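Local coordinates for phosphonomutase (Burkholderia cenocepacia J2315, PDB 4MG4), which belongs to the phosphonomutase group of proteins with a TIM-barrel fold, at residues L228-L231 / A232-V236; N11-K14 / G15-R19; G53-S56 / V57-N61. All coordinates share one frame; numbering follows the deposited sequence.

Contact 1 (L228-L231 / A232-V236); sequences LAEL and AEYGV
With CG anti to the carbonyl carbon (chi1 -55°), Y234 swings its ring back along the helix over the peptide between E230 and L231. E230 starts out in the same sense, and its extended chain runs beside the tyrosine, pointing the same way. One face of the ring meets the backbone: E230 O sits 3.2 Å from the Y234 ring plane, over the centre, and L231 N stands above the same face, offset toward the rim. At the far end of the ring, Y234 OH lies 3.7 Å from E230 CB. L231 passes slantwise by the CD2 and CE2 atoms of the ring, its CD2 methyl 3.9 Å from Y234 CD2. The E230 carboxylate itself turns back to the helix start, where OE1 accepts from T227 N.

The backbone evidence is that of a helix end. A232 N and E233 N bond to L228 O and A229 O in the regular i to i-4 pattern, while Y234 N reaches E230 O at 3.0 Å with a more bent N-H angle of 143°. G235 then takes a positive phi (102°). V236 N bonds to L231 O at 3.3 Å and G235 N to A232 O at 3.0 Å, the pair that defines a Schellman motif, and V236 CB folds back to 3.4 Å from L231 O.

The motif ends helix 228-234 of the beta-alpha-beta unit between strands 217-220 and 238-240. L231 packs inward on V219 and I239, and V236 on V219. Along the side, I206 of helix 203-212 touches both L231 and V236, while R207 pairs with E233 in a salt bridge.

Contact 2 (N11-K14 / G15-R19); sequences NNEK and GAIFR
Four backbone hydrogen bonds carry this helical turn. G15 N reaches N11 O and A16 N reaches N12 O, both at 2.8 Å; I17 N to E13 O and F18 N to K14 O follow at 2.9 Å. Their N-H angles stay between 153° and 168°, and every residue keeps helical phi and psi, so the evidence is for a regular alpha-helix.

Side-chain packing across the turn is slight. I17 sends CG1 anti to its carbonyl carbon (chi1 -69°), which lays that branch against a backbone carbonyl oxygen, CG1 3.3 Å from E13 O. A16 CB lies likewise, 3.5 Å from N12 O. The one carbon-carbon contact between side chains is I17 CD1 to E13 CG, at 4.3 Å.

The polar side chains of N12 and R19 bond to loops beyond the helix. The N12 amide is held at both ends, OD1 accepting from D154 N and ND2 donating to G152 O, while R19 forms salt bridges with D154 and D193.

Helix 11-20 thus lies ahead of the first barrel strand, 28-33, pinned to the loop between helix 134-150 and strand 156-160. On another side F18 packs on P88 and I117, residues just before strands 89-92 and 118-122.

Contact 3 (G53-S56 / V57-N61); sequences GSWS and VAAAN
Backbone hydrogen bonds come first: V57 N to G53 O, A58 N to S54 O, A59 N to W55 O and A60 N to S56 O. All four fall between 2.9 and 3.0 Å with N-H angles of 161° or more, the pattern of a regular alpha-helix. G53 is the N-cap residue, and its carbonyl receives the straightest of these bonds, at 172°. The CG2 methyl of V57 lies against the same oxygen, 3.4 Å from G53 O.

A side-chain bond marks the other end. V57 O is gripped twice by N61, by the backbone N at 3.2 Å and by ND2 at 2.9 Å. The two donors come from opposite faces of the carbonyl plane, and the oxygen lies almost in the plane of the N61 amide, which fixes the rotation of that group as the chain leaves helical angles.

Apolar contact rests on W55 and A59, one turn apart. The tryptophan's CG stands anti to its backbone N (chi1 -164°), and the six-membered part of the indole reaches forward to the alanine methyl. W55 CZ3 is 3.8 Å from A59 CB, an oblique approach to the ring.

Helix 54-60 follows barrel strand 50-52, with S54 N bonded to D92 at the end of strand 89-92. Y246 of helix 244-259 packs on W55, S56 and A59, while V57 meets M74 and V77 of helix 71-84. At its C-terminal end the helix reaches the dimer interface, where A60 makes backbone hydrogen bonds to the second subunit and packs on its D35, and N61 packs on R80 of that subunit.

Overall arrangement
From the N terminus, contact 2 (11-19) comes first, on the helix ahead of the eight-stranded parallel barrel; contact 3 (53-61) follows on the short helix after strand 50-52, and contact 1 (228-236) on the helix before the last strand, 238-240. Each is a continuous stretch that closes only its own helical turns, so the three stand in series and none nests or crosses. Their centres lie about 24 to 28 Å apart, and no two touch. Contact 2 joins the N-terminal helix to loops leading into strands, contact 3 links neighbouring helices and the second subunit, and contact 1 packs on the strands that precede and follow its helix in the chain.

Contact 1 (L228-L231 / A232-V236)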
ATOM      1  N   LEU A 228       5.580 -26.274   3.077  1.00 19.54           N
ATOM      2  CA  LEU A 228       4.276 -26.482   2.459  1.00 20.52           C
ATOM      3  C   LEU A 228       4.013 -27.953   2.178  1.00 18.28           C
ATOM      4  O   LEU A 228       2.918 -28.453   2.407  1.00 16.10           O
ATOM      5  CB  LEU A 228       4.102 -25.727   1.125  1.00 25.33           C
ATOM      6  CG  LEU A 228       2.682 -25.959   0.568  1.00 29.11           C
ATOM      7  CD1 LEU A 228       1.948 -24.722   0.020  1.00 31.85           C
ATOM      8  CD2 LEU A 228       2.621 -27.091  -0.444  1.00 34.19           C
ATOM      9  N   ALA A 229       5.014 -28.647   1.620  1.00 16.09           N
ATOM     10  CA  ALA A 229       4.828 -30.060   1.299  1.00 14.80           C
ATOM     11  C   ALA A 229       4.581 -30.881   2.575  1.00 13.83           C
ATOM     12  O   ALA A 229       3.812 -31.850   2.569  1.00 13.74           O
ATOM     13  CB  ALA A 229       6.036 -30.588   0.547  1.00 15.81           C
ATOM     14  N   GLU A 230       5.284 -30.552   3.653  1.00 14.15           N
ATOM     15  CA  GLU A 230       5.070 -31.246   4.918  1.00 14.36           C
ATOM     16  C   GLU A 230       3.670 -31.000   5.449  1.00 13.92           C
ATOM     17  O   GLU A 230       2.967 -31.907   5.790  1.00 13.66           O
ATOM     18  CB  GLU A 230       6.091 -30.816   5.981  1.00 15.47           C
ATOM     19  CG  GLU A 230       7.469 -31.365   5.633  1.00 16.53           C
ATOM     20  CD  GLU A 230       8.568 -30.984   6.598  1.00 20.21           C
ATOM     21  OE1 GLU A 230       8.593 -29.787   6.964  1.00 20.29           O
ATOM     22  OE2 GLU A 230       9.393 -31.894   6.981  1.00 20.93           O
ATOM     23  N   LEU A 231       3.295 -29.742   5.518  1.00 14.45           N
ATOM     24  CA  LEU A 231       1.914 -29.421   5.943  1.00 14.30           C
ATOM     25  C   LEU A 231       0.823 -30.157   5.134  1.00 13.47           C
ATOM     26  O   LEU A 231      -0.147 -30.740   5.703  1.00 14.00           O
ATOM     27  CB  LEU A 231       1.712 -27.908   5.896  1.00 16.01           C
ATOM     28  CG  LEU A 231       2.539 -27.139   6.901  1.00 16.93           C
ATOM     29  CD1 LEU A 231       2.325 -25.643   6.686  1.00 18.13           C
ATOM     30  CD2 LEU A 231       2.211 -27.528   8.338  1.00 17.09           C
ATOM     31  N   ALA A 232       0.971 -30.198   3.812  1.00 13.54           N
ATOM     32  CA  ALA A 232       0.070 -30.933   2.950  1.00 13.54           C
ATOM     33  C   ALA A 232      -0.000 -32.415   3.341  1.00 14.22           C
ATOM     34  O   ALA A 232      -1.067 -32.999   3.454  1.00 13.95           O
ATOM     35  CB  ALA A 232       0.479 -30.835   1.468  1.00 14.36           C
ATOM     36  N   GLU A 233       1.167 -33.034   3.561  1.00 13.49           N
ATOM     37  CA  GLU A 233       1.219 -34.400   3.981  1.00 14.01           C
ATOM     38  C   GLU A 233       0.581 -34.675   5.347  1.00 13.64           C
ATOM     39  O   GLU A 233       0.071 -35.775   5.543  1.00 14.30           O
ATOM     40  CB  GLU A 233       2.688 -34.944   3.890  1.00 14.32           C
ATOM     41  CG  GLU A 233       2.817 -36.450   4.109  1.00 15.19           C
ATOM     42  CD  GLU A 233       3.021 -36.925   5.547  1.00 14.95           C
ATOM     43  OE1 GLU A 233       3.761 -36.280   6.325  1.00 15.64           O
ATOM     44  OE2 GLU A 233       2.409 -37.898   5.917  1.00 16.30           O
ATOM     45  N   TYR A 234       0.539 -33.680   6.252  1.00 13.37           N
ATOM     46  CA  TYR A 234      -0.148 -33.803   7.522  1.00 13.28           C
ATOM     47  C   TYR A 234      -1.651 -33.744   7.369  1.00 12.91           C
ATOM     48  O   TYR A 234      -2.350 -34.026   8.330  1.00 13.39           O
ATOM     49  CB  TYR A 234       0.249 -32.684   8.528  1.00 13.00           C
ATOM     50  CG  TYR A 234       1.724 -32.517   8.817  1.00 13.34           C
ATOM     51  CD1 TYR A 234       2.637 -33.569   8.622  1.00 14.25           C
ATOM     52  CD2 TYR A 234       2.223 -31.288   9.213  1.00 13.50           C
ATOM     53  CE1 TYR A 234       4.000 -33.371   8.853  1.00 14.00           C
ATOM     54  CE2 TYR A 234       3.577 -31.090   9.448  1.00 13.77           C
ATOM     55  CZ  TYR A 234       4.454 -32.134   9.265  1.00 14.00           C
ATOM     56  OH  TYR A 234       5.823 -31.882   9.495  1.00 14.25           O
ATOM     57  N   GLY A 235      -2.135 -33.335   6.214  1.00 12.72           N
ATOM     58  CA  GLY A 235      -3.586 -33.295   5.926  1.00 11.87           C
ATOM     59  C   GLY A 235      -4.222 -31.907   6.015  1.00 11.43           C
ATOM     60  O   GLY A 235      -5.437 -31.781   6.028  1.00 10.84           O
ATOM     61  N   VAL A 236      -3.396 -30.860   6.043  1.00 11.49           N
ATOM     62  CA  VAL A 236      -3.894 -29.475   6.096  1.00 12.10           C
ATOM     63  C   VAL A 236      -4.589 -29.131   4.778  1.00 11.45           C
ATOM     64  O   VAL A 236      -4.196 -29.649   3.746  1.00 11.28           O
ATOM     65  CB  VAL A 236      -2.700 -28.572   6.372  1.00 14.15           C
ATOM     66  CG1 VAL A 236      -2.901 -27.147   6.099  1.00 15.52           C
ATOM     67  CG2 VAL A 236      -2.201 -28.828   7.806  1.00 13.59           C
TER

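Contact 2 (N11-K14 / G15-R19)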
ATOM      1  N   ASN A  11     -20.876 -13.705  -7.553  1.00 36.65           N
ATOM      2  CA  ASN A  11     -20.244 -13.966  -6.280  1.00 34.31           C
ATOM      3  C   ASN A  11     -20.500 -15.379  -5.811  1.00 32.79           C
ATOM      4  O   ASN A  11     -19.643 -15.983  -5.195  1.00 25.77           O
ATOM      5  CB  ASN A  11     -20.635 -12.909  -5.270  1.00 35.58           C
ATOM      6  CG  ASN A  11     -20.085 -11.543  -5.661  1.00 39.51           C
ATOM      7  OD1 ASN A  11     -19.129 -11.454  -6.445  1.00 41.95           O
ATOM      8  ND2 ASN A  11     -20.707 -10.484  -5.176  1.00 40.92           N
ATOM      9  N   ASN A  12     -21.642 -15.966  -6.144  1.00 29.97           N
ATOM     10  CA  ASN A  12     -21.802 -17.374  -5.732  1.00 29.99           C
ATOM     11  C   ASN A  12     -20.860 -18.362  -6.389  1.00 26.84           C
ATOM     12  O   ASN A  12     -20.418 -19.300  -5.731  1.00 22.70           O
ATOM     13  CB  ASN A  12     -23.241 -17.839  -5.820  1.00 32.09           C
ATOM     14  CG  ASN A  12     -24.025 -17.343  -4.640  1.00 34.84           C
ATOM     15  OD1 ASN A  12     -23.416 -16.921  -3.643  1.00 31.21           O
ATOM     16  ND2 ASN A  12     -25.345 -17.294  -4.758  1.00 36.89           N
ATOM     17  N   GLU A  13     -20.590 -18.148  -7.676  1.00 27.38           N
ATOM     18  CA  GLU A  13     -19.588 -18.939  -8.381  1.00 26.84           C
ATOM     19  C   GLU A  13     -18.206 -18.719  -7.760  1.00 22.00           C
ATOM     20  O   GLU A  13     -17.484 -19.703  -7.567  1.00 20.88           O
ATOM     21  CB  GLU A  13     -19.574 -18.607  -9.870  1.00 33.16           C
ATOM     22  CG  GLU A  13     -18.717 -19.545 -10.701  1.00 38.19           C
ATOM     23  CD  GLU A  13     -18.969 -19.436 -12.216  1.00 45.91           C
ATOM     24  OE1 GLU A  13     -18.257 -20.127 -12.968  1.00 48.70           O
ATOM     25  OE2 GLU A  13     -19.856 -18.665 -12.659  1.00 48.66           O
ATOM     26  N   LYS A  14     -17.843 -17.470  -7.438  1.00 19.11           N
ATOM     27  CA  LYS A  14     -16.530 -17.200  -6.792  1.00 17.21           C
ATOM     28  C   LYS A  14     -16.468 -17.906  -5.422  1.00 16.36           C
ATOM     29  O   LYS A  14     -15.419 -18.456  -5.042  1.00 15.07           O
ATOM     30  CB  LYS A  14     -16.250 -15.704  -6.600  1.00 19.42           C
ATOM     31  CG  LYS A  14     -15.889 -14.906  -7.875  1.00 22.59           C
ATOM     32  CD  LYS A  14     -15.727 -13.435  -7.506  1.00 26.15           C
ATOM     33  CE  LYS A  14     -15.610 -12.479  -8.677  1.00 30.88           C
ATOM     34  NZ  LYS A  14     -15.585 -11.120  -8.047  1.00 32.44           N
ATOM     35  N   GLY A  15     -17.572 -17.835  -4.698  1.00 14.93           N
ATOM     36  CA  GLY A  15     -17.715 -18.516  -3.410  1.00 14.67           C
ATOM     37  C   GLY A  15     -17.559 -20.034  -3.546  1.00 14.95           C
ATOM     38  O   GLY A  15     -16.893 -20.699  -2.695  1.00 14.39           O
ATOM     39  N   ALA A  16     -18.203 -20.611  -4.564  1.00 15.87           N
ATOM     40  CA  ALA A  16     -18.097 -22.057  -4.816  1.00 16.88           C
ATOM     41  C   ALA A  16     -16.653 -22.459  -5.146  1.00 15.53           C
ATOM     42  O   ALA A  16     -16.170 -23.491  -4.647  1.00 15.12           O
ATOM     43  CB  ALA A  16     -19.054 -22.499  -5.942  1.00 17.99           C
ATOM     44  N   ILE A  17     -15.971 -21.656  -5.969  1.00 15.45           N
ATOM     45  CA  ILE A  17     -14.581 -21.912  -6.343  1.00 15.36           C
ATOM     46  C   ILE A  17     -13.729 -21.894  -5.062  1.00 13.55           C
ATOM     47  O   ILE A  17     -12.978 -22.806  -4.781  1.00 13.61           O
ATOM     48  CB  ILE A  17     -14.060 -20.884  -7.361  1.00 17.30           C
ATOM     49  CG1 ILE A  17     -14.753 -21.073  -8.722  1.00 19.19           C
ATOM     50  CG2 ILE A  17     -12.540 -20.939  -7.503  1.00 18.21           C
ATOM     51  CD1 ILE A  17     -14.500 -19.974  -9.758  1.00 20.50           C
ATOM     52  N   PHE A  18     -13.872 -20.836  -4.282  1.00 12.83           N
ATOM     53  CA  PHE A  18     -13.111 -20.712  -3.019  1.00 11.91           C
ATOM     54  C   PHE A  18     -13.320 -21.914  -2.083  1.00 11.50           C
ATOM     55  O   PHE A  18     -12.374 -22.520  -1.604  1.00 11.32           O
ATOM     56  CB  PHE A  18     -13.469 -19.402  -2.327  1.00 11.81           C
ATOM     57  CG  PHE A  18     -12.609 -19.077  -1.127  1.00 10.85           C
ATOM     58  CD1 PHE A  18     -11.270 -18.687  -1.290  1.00 11.07           C
ATOM     59  CD2 PHE A  18     -13.111 -19.154   0.127  1.00 10.72           C
ATOM     60  CE1 PHE A  18     -10.509 -18.341  -0.200  1.00 10.81           C
ATOM     61  CE2 PHE A  18     -12.355 -18.795   1.241  1.00 10.73           C
ATOM     62  CZ  PHE A  18     -11.030 -18.400   1.074  1.00 10.62           C
ATOM     63  N   ARG A  19     -14.563 -22.289  -1.871  1.00 11.53           N
ATOM     64  CA  ARG A  19     -14.872 -23.460  -1.031  1.00 11.67           C
ATOM     65  C   ARG A  19     -14.187 -24.735  -1.548  1.00 12.02           C
ATOM     66  O   ARG A  19     -13.604 -25.512  -0.768  1.00 11.08           O
ATOM     67  CB  ARG A  19     -16.400 -23.634  -1.005  1.00 12.40           C
ATOM     68  CG  ARG A  19     -16.842 -24.733  -0.055  1.00 13.05           C
ATOM     69  CD  ARG A  19     -18.354 -24.900  -0.034  1.00 14.33           C
ATOM     70  NE  ARG A  19     -18.960 -23.678   0.439  1.00 15.13           N
ATOM     71  CZ  ARG A  19     -19.050 -23.301   1.709  1.00 15.45           C
ATOM     72  NH1 ARG A  19     -18.608 -24.036   2.685  1.00 15.30           N
ATOM     73  NH2 ARG A  19     -19.593 -22.107   2.003  1.00 16.79           N
TER

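Contact 3 (G53-S56 / V57-N61)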
ATOM      1  N   GLY A  53      -5.355  -9.371   4.994  1.00 16.76           N
ATOM      2  CA  GLY A  53      -4.902  -9.606   6.345  1.00 18.00           C
ATOM      3  C   GLY A  53      -5.088  -8.302   7.111  1.00 17.18           C
ATOM      4  O   GLY A  53      -4.674  -7.241   6.657  1.00 16.45           O
ATOM      5  N   SER A  54      -5.608  -8.399   8.307  1.00 17.17           N
ATOM      6  CA  SER A  54      -5.917  -7.203   9.072  1.00 17.80           C
ATOM      7  C   SER A  54      -4.643  -6.448   9.419  1.00 17.56           C
ATOM      8  O   SER A  54      -4.659  -5.201   9.374  1.00 16.49           O
ATOM      9  CB  SER A  54      -6.747  -7.496  10.301  1.00 19.75           C
ATOM     10  OG  SER A  54      -6.025  -8.133  11.342  1.00 22.37           O
ATOM     11  N   TRP A  55      -3.580  -7.171   9.757  1.00 16.98           N
ATOM     12  CA  TRP A  55      -2.344  -6.495  10.182  1.00 19.77           C
ATOM     13  C   TRP A  55      -1.755  -5.667   9.035  1.00 17.90           C
ATOM     14  O   TRP A  55      -1.421  -4.478   9.223  1.00 16.82           O
ATOM     15  CB  TRP A  55      -1.301  -7.529  10.652  1.00 22.54           C
ATOM     16  CG  TRP A  55      -0.192  -6.918  11.425  1.00 26.95           C
ATOM     17  CD1 TRP A  55      -0.115  -6.792  12.786  1.00 31.16           C
ATOM     18  CD2 TRP A  55       0.990  -6.299  10.897  1.00 27.98           C
ATOM     19  NE1 TRP A  55       1.055  -6.141  13.140  1.00 34.95           N
ATOM     20  CE2 TRP A  55       1.749  -5.833  11.998  1.00 33.50           C
ATOM     21  CE3 TRP A  55       1.480  -6.106   9.617  1.00 27.07           C
ATOM     22  CZ2 TRP A  55       2.973  -5.209  11.839  1.00 33.05           C
ATOM     23  CZ3 TRP A  55       2.694  -5.481   9.460  1.00 28.83           C
ATOM     24  CH2 TRP A  55       3.423  -5.036  10.562  1.00 31.83           C
ATOM     25  N   SER A  56      -1.628  -6.306   7.876  1.00 16.49           N
ATOM     26  CA  SER A  56      -1.148  -5.671   6.636  1.00 16.90           C
ATOM     27  C   SER A  56      -1.970  -4.459   6.200  1.00 15.57           C
ATOM     28  O   SER A  56      -1.422  -3.405   5.825  1.00 16.34           O
ATOM     29  CB  SER A  56      -1.148  -6.716   5.475  1.00 18.30           C
ATOM     30  OG  SER A  56      -0.200  -7.745   5.701  1.00 21.21           O
ATOM     31  N   VAL A  57      -3.291  -4.595   6.187  1.00 15.00           N
ATOM     32  CA  VAL A  57      -4.166  -3.493   5.845  1.00 15.10           C
ATOM     33  C   VAL A  57      -4.020  -2.337   6.827  1.00 15.30           C
ATOM     34  O   VAL A  57      -3.954  -1.184   6.414  1.00 15.69           O
ATOM     35  CB  VAL A  57      -5.643  -3.897   5.746  1.00 14.88           C
ATOM     36  CG1 VAL A  57      -6.506  -2.669   5.585  1.00 15.68           C
ATOM     37  CG2 VAL A  57      -5.846  -4.839   4.569  1.00 14.61           C
ATOM     38  N   ALA A  58      -3.953  -2.638   8.130  1.00 14.46           N
ATOM     39  CA  ALA A  58      -3.771  -1.587   9.110  1.00 15.61           C
ATOM     40  C   ALA A  58      -2.429  -0.891   8.941  1.00 16.39           C
ATOM     41  O   ALA A  58      -2.372   0.338   8.923  1.00 17.21           O
ATOM     42  CB  ALA A  58      -3.872  -2.147  10.507  1.00 16.28           C
ATOM     43  N   ALA A  59      -1.375  -1.650   8.783  1.00 16.70           N
ATOM     44  CA  ALA A  59      -0.042  -1.074   8.596  1.00 16.68           C
ATOM     45  C   ALA A  59       0.044  -0.162   7.368  1.00 17.02           C
ATOM     46  O   ALA A  59       0.511   0.975   7.449  1.00 17.87           O
ATOM     47  CB  ALA A  59       0.985  -2.177   8.506  1.00 16.94           C
ATOM     48  N   ALA A  60      -0.490  -0.646   6.254  1.00 16.59           N
ATOM     49  CA  ALA A  60      -0.503   0.110   4.996  1.00 15.61           C
ATOM     50  C   ALA A  60      -1.224   1.461   5.143  1.00 16.61           C
ATOM     51  O   ALA A  60      -0.812   2.486   4.568  1.00 16.14           O
ATOM     52  CB  ALA A  60      -1.121  -0.730   3.893  1.00 15.29           C
ATOM     53  N   ASN A  61      -2.235   1.483   6.002  1.00 16.44           N
ATOM     54  CA  ASN A  61      -3.092   2.641   6.218  1.00 18.15           C
ATOM     55  C   ASN A  61      -2.693   3.459   7.464  1.00 18.08           C
ATOM     56  O   ASN A  61      -3.395   4.397   7.814  1.00 20.16           O
ATOM     57  CB  ASN A  61      -4.571   2.239   6.260  1.00 19.09           C
ATOM     58  CG  ASN A  61      -5.106   1.916   4.872  1.00 20.71           C
ATOM     59  OD1 ASN A  61      -5.568   2.798   4.144  1.00 23.41           O
ATOM     60  ND2 ASN A  61      -4.960   0.688   4.472  1.00 19.78           N
TER